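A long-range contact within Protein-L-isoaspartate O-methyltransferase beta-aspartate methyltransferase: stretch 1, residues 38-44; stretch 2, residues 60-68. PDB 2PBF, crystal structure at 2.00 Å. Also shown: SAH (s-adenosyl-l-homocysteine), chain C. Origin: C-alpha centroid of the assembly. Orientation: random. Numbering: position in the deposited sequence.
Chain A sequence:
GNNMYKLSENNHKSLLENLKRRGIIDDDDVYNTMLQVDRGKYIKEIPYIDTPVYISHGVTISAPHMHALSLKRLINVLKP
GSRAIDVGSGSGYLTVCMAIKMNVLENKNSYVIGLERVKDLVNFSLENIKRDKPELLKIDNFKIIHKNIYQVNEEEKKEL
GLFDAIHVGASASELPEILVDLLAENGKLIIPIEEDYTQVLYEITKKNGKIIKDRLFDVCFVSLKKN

Stretch 1, residues 38-44: DRGKYIK
Stretch 2 60-68: TISAPHMHA

How do the two backbones lie relative to each other? Stretch 1 makes a short 3-10 turn at 39-41, pinned by K41 N to D38 O at 3.0 Å and Y42 N to R39 O at 2.8 Å, then opens into an extended I43 (phi/psi -150/136). D38, with chi1 t, helps shape the turn by accepting a hydrogen bond at OD1 from G40 N, 2.9 Å. Stretch 2 leaves a strand at 60-61, stays extended through S62 and A63 (psi 157 and 140), and enters a helix at P64, with A63 as N-cap residue. The CA atoms of R39 and P64 lie 8.4 Å apart and those of I43 and I61 7.4 Å, so side chains bridge the gap.

Why is R39 so extended? Its CA-to-CB bond points toward stretch 2, and chi1 to chi3 are all t (-167°, 179°, 162°), carrying the guanidinium out to the S62 carbonyl; chi4 of 82° then turns the group so that this oxygen lies at its edge. R39 NH1 and NH2 each donate to S62 O at 2.8 Å, with N-H...O angles of 139° and 136°, as expected when one acceptor sits in the fork of two donors. The flat faces meet carbon: I61 CD1 lies over one and P64 CD over the opposite one, with R39 CZ 3.4 Å from P64 CD. The buried charge is thus bonded along its rim and packed on its faces.

What does I61 contribute? Pointing toward stretch 1 with chi1 179° and chi2 172°, both t, I61 extends CD1 to 4.1 Å from Y42 CB, while its CG2 lies 3.8 Å from I43 CD1. I43 also points toward its partner, with chi1 t (-168°) and chi2 p (88°). Y42 starts toward stretch 2, but with chi1 m (-70°) and chi2 -92° its end leads away, leaving CB to make the apolar contact.

How does the contact reach the ligand? H67, chi1 m (-69°) and chi2 146°, points toward stretch 1 and places CE1 3.4 Å from R39 NH1. A water links the two side chains, accepting from R39 NH1 at 2.8 Å and lying 2.7 Å from H67 ND1. H67 NE2 donates to SAH O at 2.7 Å, and S62 N donates to the same oxygen at 3.1 Å. S62 therefore uses its backbone twice, its carbonyl for R39 and its amide for SAH, while its CA-to-CB bond points away from stretch 1 and chi1 is m (-54°).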

# COMPACT_ATOMS: atom_id res chain seq x y z
N ASP A 38 7.10 12.03 4.26
CA ASP A 38 8.13 12.52 3.37
C ASP A 38 8.83 11.37 2.63
O ASP A 38 9.48 10.51 3.25
CB ASP A 38 9.16 13.35 4.17
CG ASP A 38 10.21 14.04 3.28
OD1 ASP A 38 10.50 13.57 2.17
OD2 ASP A 38 10.77 15.08 3.73
N ARG A 39 8.72 11.40 1.30
CA ARG A 39 9.26 10.35 0.41
C ARG A 39 10.76 10.13 0.56
O ARG A 39 11.24 8.99 0.47
CB ARG A 39 8.90 10.65 -1.05
CG ARG A 39 9.12 9.52 -2.04
CD ARG A 39 8.71 9.93 -3.48
NE ARG A 39 9.28 9.06 -4.50
CZ ARG A 39 8.77 7.87 -4.87
NH1 ARG A 39 7.65 7.42 -4.31
NH2 ARG A 39 9.36 7.13 -5.80
N GLY A 40 11.49 11.22 0.82
CA GLY A 40 12.94 11.18 1.09
C GLY A 40 13.38 10.39 2.30
O GLY A 40 14.56 10.02 2.44
N LYS A 41 12.45 10.10 3.19
CA LYS A 41 12.73 9.21 4.34
C LYS A 41 12.55 7.73 3.95
O LYS A 41 12.85 6.83 4.74
CB LYS A 41 11.84 9.59 5.53
CG LYS A 41 11.94 11.05 5.93
CD LYS A 41 13.00 11.27 6.99
CE LYS A 41 12.74 12.55 7.78
NZ LYS A 41 13.34 12.51 9.15
N TYR A 42 12.07 7.51 2.73
CA TYR A 42 11.72 6.17 2.22
C TYR A 42 12.54 5.70 1.01
O TYR A 42 12.60 4.50 0.69
CB TYR A 42 10.20 6.07 1.97
CG TYR A 42 9.51 6.08 3.31
CD1 TYR A 42 9.20 4.89 3.97
CD2 TYR A 42 9.24 7.28 3.95
CE1 TYR A 42 8.61 4.90 5.24
CE2 TYR A 42 8.66 7.31 5.21
CZ TYR A 42 8.35 6.13 5.84
OH TYR A 42 7.76 6.19 7.08
N ILE A 43 13.18 6.67 0.37
CA ILE A 43 14.14 6.41 -0.69
C ILE A 43 15.18 7.53 -0.71
O ILE A 43 14.84 8.70 -0.60
CB ILE A 43 13.47 6.24 -2.08
CG1 ILE A 43 14.49 5.69 -3.10
CG2 ILE A 43 12.85 7.53 -2.57
CD1 ILE A 43 14.57 4.20 -3.14
N LYS A 44 16.45 7.14 -0.85
CA LYS A 44 17.55 8.11 -0.89
C LYS A 44 17.76 8.77 -2.27
O LYS A 44 17.91 9.99 -2.34
CB LYS A 44 18.85 7.44 -0.42
CG LYS A 44 19.34 7.88 0.97
CD LYS A 44 18.52 7.24 2.09
CE LYS A 44 19.11 7.52 3.47
NZ LYS A 44 19.36 6.23 4.18
N THR A 60 11.36 -1.59 -7.06
CA THR A 60 11.36 -0.15 -6.95
C THR A 60 10.33 0.28 -5.91
O THR A 60 9.34 -0.42 -5.64
CB THR A 60 11.03 0.50 -8.31
OG1 THR A 60 9.77 0.00 -8.77
CG2 THR A 60 12.12 0.18 -9.37
N ILE A 61 10.58 1.43 -5.28
CA ILE A 61 9.52 2.17 -4.62
C ILE A 61 8.70 2.74 -5.78
O ILE A 61 9.27 3.23 -6.76
CB ILE A 61 10.09 3.28 -3.71
CG1 ILE A 61 8.96 4.08 -3.01
CG2 ILE A 61 10.99 4.22 -4.50
CD1 ILE A 61 9.48 5.06 -1.94
N SER A 62 7.39 2.66 -5.71
CA SER A 62 6.54 3.15 -6.80
C SER A 62 6.67 4.67 -7.05
O SER A 62 7.11 5.43 -6.18
CB SER A 62 5.09 2.74 -6.59
OG SER A 62 4.99 1.34 -6.38
N ALA A 63 6.32 5.08 -8.28
CA ALA A 63 6.23 6.49 -8.59
C ALA A 63 5.22 7.12 -7.65
O ALA A 63 4.21 6.50 -7.30
CB ALA A 63 5.83 6.69 -10.02
N PRO A 64 5.52 8.34 -7.17
CA PRO A 64 4.56 9.06 -6.37
C PRO A 64 3.12 9.07 -6.95
O PRO A 64 2.19 8.99 -6.17
CB PRO A 64 5.15 10.46 -6.29
CG PRO A 64 6.63 10.27 -6.42
CD PRO A 64 6.80 9.07 -7.32
N HIS A 65 2.94 9.12 -8.27
CA HIS A 65 1.58 9.17 -8.83
C HIS A 65 0.85 7.85 -8.58
O HIS A 65 -0.37 7.84 -8.43
CB HIS A 65 1.56 9.58 -10.32
CG HIS A 65 2.24 8.62 -11.23
ND1 HIS A 65 3.38 8.95 -11.92
CD2 HIS A 65 2.00 7.32 -11.50
CE1 HIS A 65 3.79 7.90 -12.62
NE2 HIS A 65 2.96 6.90 -12.38
N MET A 66 1.61 6.76 -8.50
CA MET A 66 1.02 5.46 -8.24
C MET A 66 0.61 5.31 -6.80
O MET A 66 -0.46 4.74 -6.56
CB MET A 66 1.92 4.30 -8.65
CG MET A 66 1.83 3.92 -10.13
SD MET A 66 0.16 3.96 -10.90
CE MET A 66 -0.82 2.94 -9.78
N HIS A 67 1.42 5.83 -5.86
CA HIS A 67 1.02 5.89 -4.46
C HIS A 67 -0.22 6.78 -4.34
O HIS A 67 -1.19 6.44 -3.63
CB HIS A 67 2.12 6.46 -3.54
CG HIS A 67 3.33 5.59 -3.36
ND1 HIS A 67 4.59 6.11 -3.20
CD2 HIS A 67 3.47 4.24 -3.29
CE1 HIS A 67 5.46 5.13 -3.06
NE2 HIS A 67 4.81 3.97 -3.10
N ALA A 68 -0.18 7.95 -4.99
CA ALA A 68 -1.28 8.91 -4.87
C ALA A 68 -2.59 8.32 -5.37
O ALA A 68 -3.61 8.45 -4.71
CB ALA A 68 -0.96 10.19 -5.61
N SAH C . 4.23 -0.27 -2.14
CA SAH C . 5.65 -0.57 -2.46
CB SAH C . 5.72 -1.33 -3.76
CG SAH C . 7.06 -2.04 -3.84
SD SAH C . 7.22 -2.98 -5.36
C SAH C . 6.54 0.68 -2.51
O SAH C . 6.13 1.67 -3.11
OXT SAH C . 7.66 0.70 -1.94
C5' SAH C . 6.21 -4.39 -4.84
C4' SAH C . 6.74 -5.20 -3.66
O4' SAH C . 6.02 -6.40 -3.63
C3' SAH C . 8.21 -5.60 -3.70
O3' SAH C . 8.86 -5.08 -2.55
C2' SAH C . 8.20 -7.12 -3.71
O2' SAH C . 9.25 -7.67 -2.95
C1' SAH C . 6.85 -7.41 -3.08
N9 SAH C . 6.24 -8.71 -3.44
C8 SAH C . 6.28 -9.32 -4.66
N7 SAH C . 5.56 -10.46 -4.59
C5 SAH C . 5.07 -10.61 -3.34
C6 SAH C . 4.30 -11.60 -2.73
N6 SAH C . 3.89 -12.69 -3.37
N1 SAH C . 3.93 -11.45 -1.42
C2 SAH C . 4.34 -10.34 -0.70
N3 SAH C . 5.11 -9.39 -1.33
C4 SAH C . 5.48 -9.51 -2.62
O HOH W 1 5.68 8.54 -2.68